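Local coordinates for fatty acid multifunctional protein (atmfp2) (Arabidopsis thaliana, PDB 2WTB), which catalyses the enoyl-CoA hydratase and 3-hydroxyacyl-CoA dehydrogenase steps of peroxisomal fatty acid beta-oxidation during seed germination, at residues Lys298-Thr303 / Ile647-Ala652; Met457-Ile462 / Thr486-Gly491; Ala497-Phe502 / Met660-Pro665. All blocks are in the same frame, centred on the assembly; numbering follows the deposited sequence.

Interaction 1: Lys298-Thr303 / Ile647-Ala652; sequences KVPGVT and IAVKAA
The polar part of this contact comes down to one lysine ammonium. Lys-650 has CG in the crowded position between its backbone N and carbonyl carbon, and its chain then folds over at chi3 (84°) and chi4 (69°), which carries NZ round to the loop 298-303. There it donates a hydrogen bond of 2.9 Å from Lys-650 NZ to Lys-298 O, reaching the oxygen from above the carbonyl plane. The same nitrogen is hydrogen-bonded to Gly-295 O, just past helix 281-294, and makes a salt bridge with Asp-653. Three oxygens thus grip the ammonium, and their combined negative character is likely to keep it protonated. The side chain of Lys-298 itself leads away from the contact.

The apolar part is a valine with a methyl for each of two partners. Val-649 points its CB at the loop; its CG1, anti to the backbone N, meets the ring of Pro-300 tip to tip, with CG1 3.6 Å from Pro-300 CD. Its CG2 takes Val-299, the two valines crossing obliquely at 3.6 Å between Val-299 CG1 and Val-649 CG2.

Bonds within the loop shape the surface that Val-649 meets. Thr-303 N donates to Val-299 O at 2.9 Å, and in return Val-299 N donates to Thr-303 OG1 at 3.0 Å, so the chain doubles back on itself. Gly-301, with phi 77°, makes the corner, and its N is held by Asp-304.

Lys-650 occupies the N-cap position of helix 651-662. The contact is a surface one, in which residues 298-300 of a loop lie against the residues leading into that helix; the loop connects helix 281-294 to strand 315-318, the first strand in chain order of the Rossmann-type sheet.

Interaction 2: Met457-Ile462 / Thr486-Gly491; sequences MPLLEI and TPVVVG
The flat groups here are mostly peptide planes, and their carbonyl oxygens meet the partner strand in two ways. Three are approached nearly along the C=O axis: Pro-458 O by Thr-486 N, at 2.7 Å the shortest of the five bonds, Leu-460 O by Val-488 N, and Val-488 O by Ile-462 N. The other two have the donor above their planes: Leu-460 N stands well out of the plane of Thr-486 O at 3.2 Å, the longest of the five, and Val-490 N is less far out of that of Ile-462 O. The carboxylate of Glu-461 has Val-490 beside it, with Val-490 CG2 4.2 Å from Glu-461 OE2, while OE2 itself accepts the backbone N-H groups of Ala-497 and Val-498.

These bonds make a parallel pairing in which Leu-459, Leu-460, Glu-461 and Ile-462 stand opposite Thr-486, Pro-487, Val-488 and Val-489, the short strands inclined at 26°. Pro-487, which has no N-H to give, costs the pairing nothing, because the bonds run through Thr-486, Val-488 and Val-490.

On the face bearing Leu-459, Thr-486, Glu-461 and Val-488, Leu-459 bends back toward the partner so that its CD1 lies 3.3 Å from Thr-486 O. On the other face Ile-462 and Pro-487 run side by side, with Ile-462 CD1 4.2 Å from Pro-487 CB.

The pair belongs to a beta-alpha-beta unit of the NAD-binding domain. Its helix, 470-482, covers the Ile-462 and Pro-487 face through Leu-476 and Leu-477, while Ile-656 and Met-660 of helix 651-662 pack on the Leu-459 and Thr-486 face. Strand 445-450 runs antiparallel along the far side of strand 459-464, leaving 486-491 as the outermost strand of the sheet within this chain.

Interaction 3: Ala497-Phe502 / Met660-Pro665; sequences AVNRMF and MGMGFP
Two first torsions and one bend bring these groups together. Phe-502 and Met-662 both carry CG anti to their carbonyl carbon (chi1 -80° for the phenylalanine), and Met-662 then turns at chi2 (-74°), so that its chain passes over the ring and on toward Asn-499. Met-662 CG sits over one face of Phe-502, 3.6 Å from the ring centroid and 24° off the normal, a CH-pi contact. SD follows at 4.7 Å from the same centroid in an oblique Met-aromatic contact. The terminal CE comes to rest 4.0 Å from Phe-502 CB and 4.1 Å from Asn-499 ND2. An alanine in place of Phe-502 would remove the ring face on which Met-662 lies and would probably loosen the seating of the end of helix 651-662 against helix 498-514.

Val-498 CG1 lies 4.4 Å from Gly-661 CA, against a glycine with no side chain to intervene. Just beyond, Gly-663 turns the chain out of the helix with positive phi.

This is apolar helix-to-helix packing, joining the first turn of helix 498-514, in the 3-hydroxyacyl-CoA dehydrogenase C-terminal domain, to the end of the later helix 651-662.

In the fold
Interaction 2 is core, nearly all of its touching residues being buried; interaction 3 is partly buried, and interaction 1 lies at the surface. Their chemistry follows: regular backbone hydrogen bonds within the sheet, methionine on aromatic between helices, and a charged lysine beside a few apolar contacts near the surface. Helix 651-662 links the three: interaction 1 is made at its start, interaction 3 at its end, and its later part, including Met-660, also packs on the strands of interaction 2. Strand 486-491 also leads along the chain into helix 498-514. Gly-491 N lies 3.0 Å from Ile-647 O, a probable hydrogen bond between interactions 2 and 1.

Interaction 1: Lys298-Thr303 / Ile647-Ala652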
# COMPACT_ATOMS: atom_id res chain seq x y z
N LYS A 298 1.74 -15.53 0.53
CA LYS A 298 2.31 -16.78 0.05
C LYS A 298 3.40 -17.29 0.98
O LYS A 298 4.55 -16.87 0.90
CB LYS A 298 2.85 -16.62 -1.37
CG LYS A 298 3.57 -17.84 -1.90
CD LYS A 298 3.72 -17.79 -3.41
CE LYS A 298 2.35 -17.74 -4.09
NZ LYS A 298 2.47 -17.71 -5.57
N VAL A 299 3.03 -18.20 1.88
CA VAL A 299 3.96 -18.77 2.84
C VAL A 299 4.12 -20.27 2.62
O VAL A 299 3.24 -21.05 2.99
CB VAL A 299 3.49 -18.52 4.29
CG1 VAL A 299 4.54 -19.02 5.28
CG2 VAL A 299 3.20 -17.05 4.50
N PRO A 300 5.24 -20.68 2.01
CA PRO A 300 5.51 -22.09 1.69
C PRO A 300 5.41 -22.98 2.91
O PRO A 300 5.84 -22.59 4.00
CB PRO A 300 6.95 -22.06 1.18
CG PRO A 300 7.15 -20.67 0.69
CD PRO A 300 6.35 -19.80 1.61
N GLY A 301 4.85 -24.18 2.73
CA GLY A 301 4.67 -25.12 3.82
C GLY A 301 3.51 -24.77 4.73
O GLY A 301 3.30 -25.40 5.76
N VAL A 302 2.74 -23.76 4.34
CA VAL A 302 1.57 -23.34 5.11
C VAL A 302 0.38 -23.08 4.20
O VAL A 302 -0.73 -23.55 4.47
CB VAL A 302 1.87 -22.07 5.93
CG1 VAL A 302 0.57 -21.43 6.42
CG2 VAL A 302 2.79 -22.39 7.09
N THR A 303 0.60 -22.33 3.12
CA THR A 303 -0.49 -21.94 2.23
C THR A 303 -0.49 -22.72 0.92
O THR A 303 -1.27 -22.42 0.01
CB THR A 303 -0.46 -20.44 1.91
OG1 THR A 303 0.76 -20.10 1.24
CG2 THR A 303 -0.58 -19.62 3.19
N ILE A 647 13.10 -15.93 10.11
CA ILE A 647 12.00 -15.21 10.75
C ILE A 647 11.04 -14.66 9.71
O ILE A 647 9.83 -14.66 9.91
CB ILE A 647 12.52 -14.06 11.63
CG1 ILE A 647 13.38 -14.61 12.76
CG2 ILE A 647 11.36 -13.25 12.19
CD1 ILE A 647 12.61 -15.48 13.73
N ALA A 648 11.59 -14.21 8.59
CA ALA A 648 10.78 -13.73 7.47
C ALA A 648 10.85 -14.72 6.33
O ALA A 648 11.92 -15.28 6.04
CB ALA A 648 11.26 -12.36 7.02
N VAL A 649 9.72 -14.94 5.68
CA VAL A 649 9.62 -15.94 4.62
C VAL A 649 10.48 -15.58 3.42
O VAL A 649 11.16 -16.43 2.85
CB VAL A 649 8.17 -16.10 4.14
CG1 VAL A 649 8.12 -16.85 2.82
CG2 VAL A 649 7.34 -16.80 5.20
N LYS A 650 10.45 -14.31 3.03
CA LYS A 650 11.14 -13.85 1.84
C LYS A 650 11.51 -12.37 1.97
O LYS A 650 10.83 -11.62 2.67
CB LYS A 650 10.26 -14.07 0.61
CG LYS A 650 8.98 -13.25 0.62
CD LYS A 650 8.09 -13.60 -0.55
CE LYS A 650 7.23 -14.83 -0.26
NZ LYS A 650 6.20 -14.54 0.78
N ALA A 651 12.58 -11.97 1.30
CA ALA A 651 13.05 -10.59 1.37
C ALA A 651 11.92 -9.60 1.09
O ALA A 651 11.79 -8.59 1.79
CB ALA A 651 14.20 -10.38 0.39
N ALA A 652 11.11 -9.89 0.08
CA ALA A 652 10.04 -8.98 -0.33
C ALA A 652 9.05 -8.70 0.79
O ALA A 652 8.35 -7.68 0.77
CB ALA A 652 9.33 -9.51 -1.56

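Interaction 2: Met457-Ile462 / Thr486-Gly491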
# COMPACT_ATOMS: atom_id res chain seq x y z
N MET A 457 -3.42 1.84 10.78
CA MET A 457 -2.20 1.20 10.32
C MET A 457 -2.54 -0.04 9.50
O MET A 457 -3.23 -0.94 9.99
CB MET A 457 -1.31 0.83 11.51
CG MET A 457 0.18 0.85 11.20
SD MET A 457 0.73 2.47 10.63
CE MET A 457 -0.03 3.54 11.85
N PRO A 458 -2.06 -0.08 8.25
CA PRO A 458 -2.46 -1.09 7.26
C PRO A 458 -1.81 -2.44 7.50
O PRO A 458 -2.28 -3.45 6.97
CB PRO A 458 -1.94 -0.50 5.94
CG PRO A 458 -1.37 0.86 6.27
CD PRO A 458 -1.04 0.83 7.72
N LEU A 459 -0.74 -2.47 8.28
CA LEU A 459 0.03 -3.69 8.47
C LEU A 459 -0.51 -4.57 9.59
O LEU A 459 -1.08 -4.08 10.56
CB LEU A 459 1.50 -3.37 8.75
CG LEU A 459 2.46 -4.56 8.71
CD1 LEU A 459 2.67 -5.01 7.27
CD2 LEU A 459 3.78 -4.21 9.36
N LEU A 460 -0.33 -5.88 9.43
CA LEU A 460 -0.67 -6.84 10.46
C LEU A 460 0.40 -7.93 10.48
O LEU A 460 0.63 -8.61 9.48
CB LEU A 460 -2.04 -7.47 10.20
CG LEU A 460 -2.35 -8.72 11.02
CD1 LEU A 460 -2.24 -8.42 12.52
CD2 LEU A 460 -3.72 -9.27 10.67
N GLU A 461 1.05 -8.09 11.63
CA GLU A 461 2.03 -9.15 11.79
C GLU A 461 1.39 -10.41 12.36
O GLU A 461 0.96 -10.43 13.51
CB GLU A 461 3.17 -8.70 12.71
CG GLU A 461 4.35 -8.07 12.00
CD GLU A 461 5.52 -7.81 12.94
OE1 GLU A 461 5.28 -7.62 14.15
OE2 GLU A 461 6.67 -7.79 12.46
N ILE A 462 1.30 -11.45 11.53
CA ILE A 462 0.86 -12.75 12.00
C ILE A 462 2.07 -13.52 12.51
O ILE A 462 2.89 -13.99 11.72
CB ILE A 462 0.17 -13.56 10.88
CG1 ILE A 462 -1.13 -12.87 10.46
CG2 ILE A 462 -0.12 -14.97 11.34
CD1 ILE A 462 -1.84 -13.58 9.34
N THR A 486 -2.73 -5.54 5.36
CA THR A 486 -1.73 -6.28 4.61
C THR A 486 -0.91 -7.14 5.56
O THR A 486 -0.08 -6.63 6.31
CB THR A 486 -0.79 -5.36 3.81
OG1 THR A 486 -1.52 -4.79 2.71
CG2 THR A 486 0.40 -6.13 3.27
N PRO A 487 -1.16 -8.46 5.54
CA PRO A 487 -0.55 -9.39 6.49
C PRO A 487 0.81 -9.87 6.04
O PRO A 487 1.02 -10.14 4.86
CB PRO A 487 -1.52 -10.59 6.47
CG PRO A 487 -2.66 -10.20 5.56
CD PRO A 487 -2.13 -9.13 4.67
N VAL A 488 1.74 -9.95 6.99
CA VAL A 488 2.97 -10.70 6.79
C VAL A 488 3.07 -11.76 7.88
O VAL A 488 2.76 -11.49 9.04
CB VAL A 488 4.22 -9.79 6.82
CG1 VAL A 488 4.31 -8.97 5.55
CG2 VAL A 488 4.20 -8.89 8.05
N VAL A 489 3.47 -12.97 7.50
CA VAL A 489 3.60 -14.06 8.45
C VAL A 489 5.03 -14.16 8.96
O VAL A 489 5.92 -14.64 8.25
CB VAL A 489 3.16 -15.41 7.84
CG1 VAL A 489 3.39 -16.54 8.84
CG2 VAL A 489 1.70 -15.35 7.43
N VAL A 490 5.26 -13.72 10.19
CA VAL A 490 6.60 -13.71 10.75
C VAL A 490 6.75 -14.74 11.87
O VAL A 490 5.76 -15.24 12.39
CB VAL A 490 6.99 -12.31 11.28
CG1 VAL A 490 6.92 -11.29 10.15
CG2 VAL A 490 6.08 -11.90 12.43
N GLY A 491 8.00 -15.04 12.21
CA GLY A 491 8.29 -16.05 13.22
C GLY A 491 8.38 -15.47 14.62
O GLY A 491 8.50 -14.26 14.79

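Interaction 3: Ala497-Phe502 / Met660-Pro665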
# COMPACT_ATOMS: atom_id res chain seq x y z
N ALA A 497 9.38 -9.00 13.41
CA ALA A 497 10.02 -8.48 12.21
C ALA A 497 10.14 -6.95 12.20
O ALA A 497 11.24 -6.41 12.11
CB ALA A 497 9.29 -8.95 10.96
N VAL A 498 9.01 -6.27 12.30
CA VAL A 498 8.96 -4.82 12.18
C VAL A 498 9.77 -4.09 13.25
O VAL A 498 10.71 -3.35 12.93
CB VAL A 498 7.51 -4.30 12.20
CG1 VAL A 498 7.49 -2.78 12.10
CG2 VAL A 498 6.71 -4.93 11.07
N ASN A 499 9.41 -4.29 14.51
CA ASN A 499 10.09 -3.62 15.61
C ASN A 499 11.55 -4.03 15.77
O ASN A 499 12.40 -3.19 16.06
CB ASN A 499 9.33 -3.85 16.92
CG ASN A 499 8.02 -3.09 16.97
OD1 ASN A 499 7.23 -3.25 17.90
ND2 ASN A 499 7.78 -2.27 15.96
N ARG A 500 11.84 -5.31 15.58
CA ARG A 500 13.22 -5.79 15.66
C ARG A 500 14.06 -5.19 14.55
O ARG A 500 15.25 -4.94 14.71
CB ARG A 500 13.27 -7.31 15.58
CG ARG A 500 14.69 -7.86 15.55
CD ARG A 500 14.72 -9.34 15.27
NE ARG A 500 16.10 -9.82 15.11
CZ ARG A 500 16.42 -11.06 14.78
NH1 ARG A 500 15.47 -11.96 14.56
NH2 ARG A 500 17.69 -11.41 14.65
N MET A 501 13.42 -4.95 13.41
CA MET A 501 14.09 -4.43 12.23
C MET A 501 14.60 -3.02 12.46
O MET A 501 15.73 -2.68 12.10
CB MET A 501 13.11 -4.43 11.06
CG MET A 501 13.71 -4.74 9.71
SD MET A 501 12.42 -4.79 8.46
CE MET A 501 13.30 -5.54 7.10
N PHE A 502 13.76 -2.19 13.07
CA PHE A 502 14.05 -0.76 13.21
C PHE A 502 14.53 -0.35 14.60
O PHE A 502 14.62 0.84 14.90
CB PHE A 502 12.82 0.06 12.83
CG PHE A 502 12.64 0.22 11.35
CD1 PHE A 502 13.24 1.27 10.67
CD2 PHE A 502 11.88 -0.68 10.63
CE1 PHE A 502 13.08 1.41 9.31
CE2 PHE A 502 11.71 -0.54 9.26
CZ PHE A 502 12.32 0.51 8.60
N MET A 660 5.39 -0.42 5.21
CA MET A 660 4.03 -0.25 5.70
C MET A 660 3.97 -0.09 7.22
O MET A 660 2.95 0.32 7.77
CB MET A 660 3.17 -1.43 5.26
CG MET A 660 1.73 -1.07 4.94
SD MET A 660 0.97 -2.30 3.87
CE MET A 660 2.19 -2.41 2.56
N GLY A 661 5.07 -0.40 7.89
CA GLY A 661 5.13 -0.30 9.33
C GLY A 661 5.90 0.91 9.81
O GLY A 661 5.60 1.49 10.85
N MET A 662 6.91 1.30 9.03
CA MET A 662 7.79 2.41 9.41
C MET A 662 7.93 3.44 8.30
O MET A 662 8.92 4.17 8.25
CB MET A 662 9.16 1.87 9.83
CG MET A 662 9.15 1.13 11.16
SD MET A 662 9.00 2.24 12.57
CE MET A 662 9.05 1.06 13.92
N GLY A 663 6.94 3.49 7.42
CA GLY A 663 6.89 4.50 6.37
C GLY A 663 8.15 4.63 5.53
O GLY A 663 8.47 5.72 5.06
N PHE A 664 8.86 3.53 5.33
CA PHE A 664 10.04 3.54 4.47
C PHE A 664 9.62 3.85 3.04
O PHE A 664 8.62 3.31 2.55
CB PHE A 664 10.78 2.20 4.54
CG PHE A 664 12.09 2.20 3.81
CD1 PHE A 664 13.27 2.48 4.49
CD2 PHE A 664 12.15 1.91 2.46
CE1 PHE A 664 14.48 2.48 3.82
CE2 PHE A 664 13.36 1.91 1.79
CZ PHE A 664 14.53 2.19 2.47
N PRO A 665 10.37 4.72 2.36
CA PRO A 665 10.08 5.23 1.01
C PRO A 665 9.75 4.13 0.01
O PRO A 665 10.63 3.35 -0.34
CB PRO A 665 11.38 5.92 0.60
CG PRO A 665 12.01 6.31 1.88
CD PRO A 665 11.64 5.26 2.88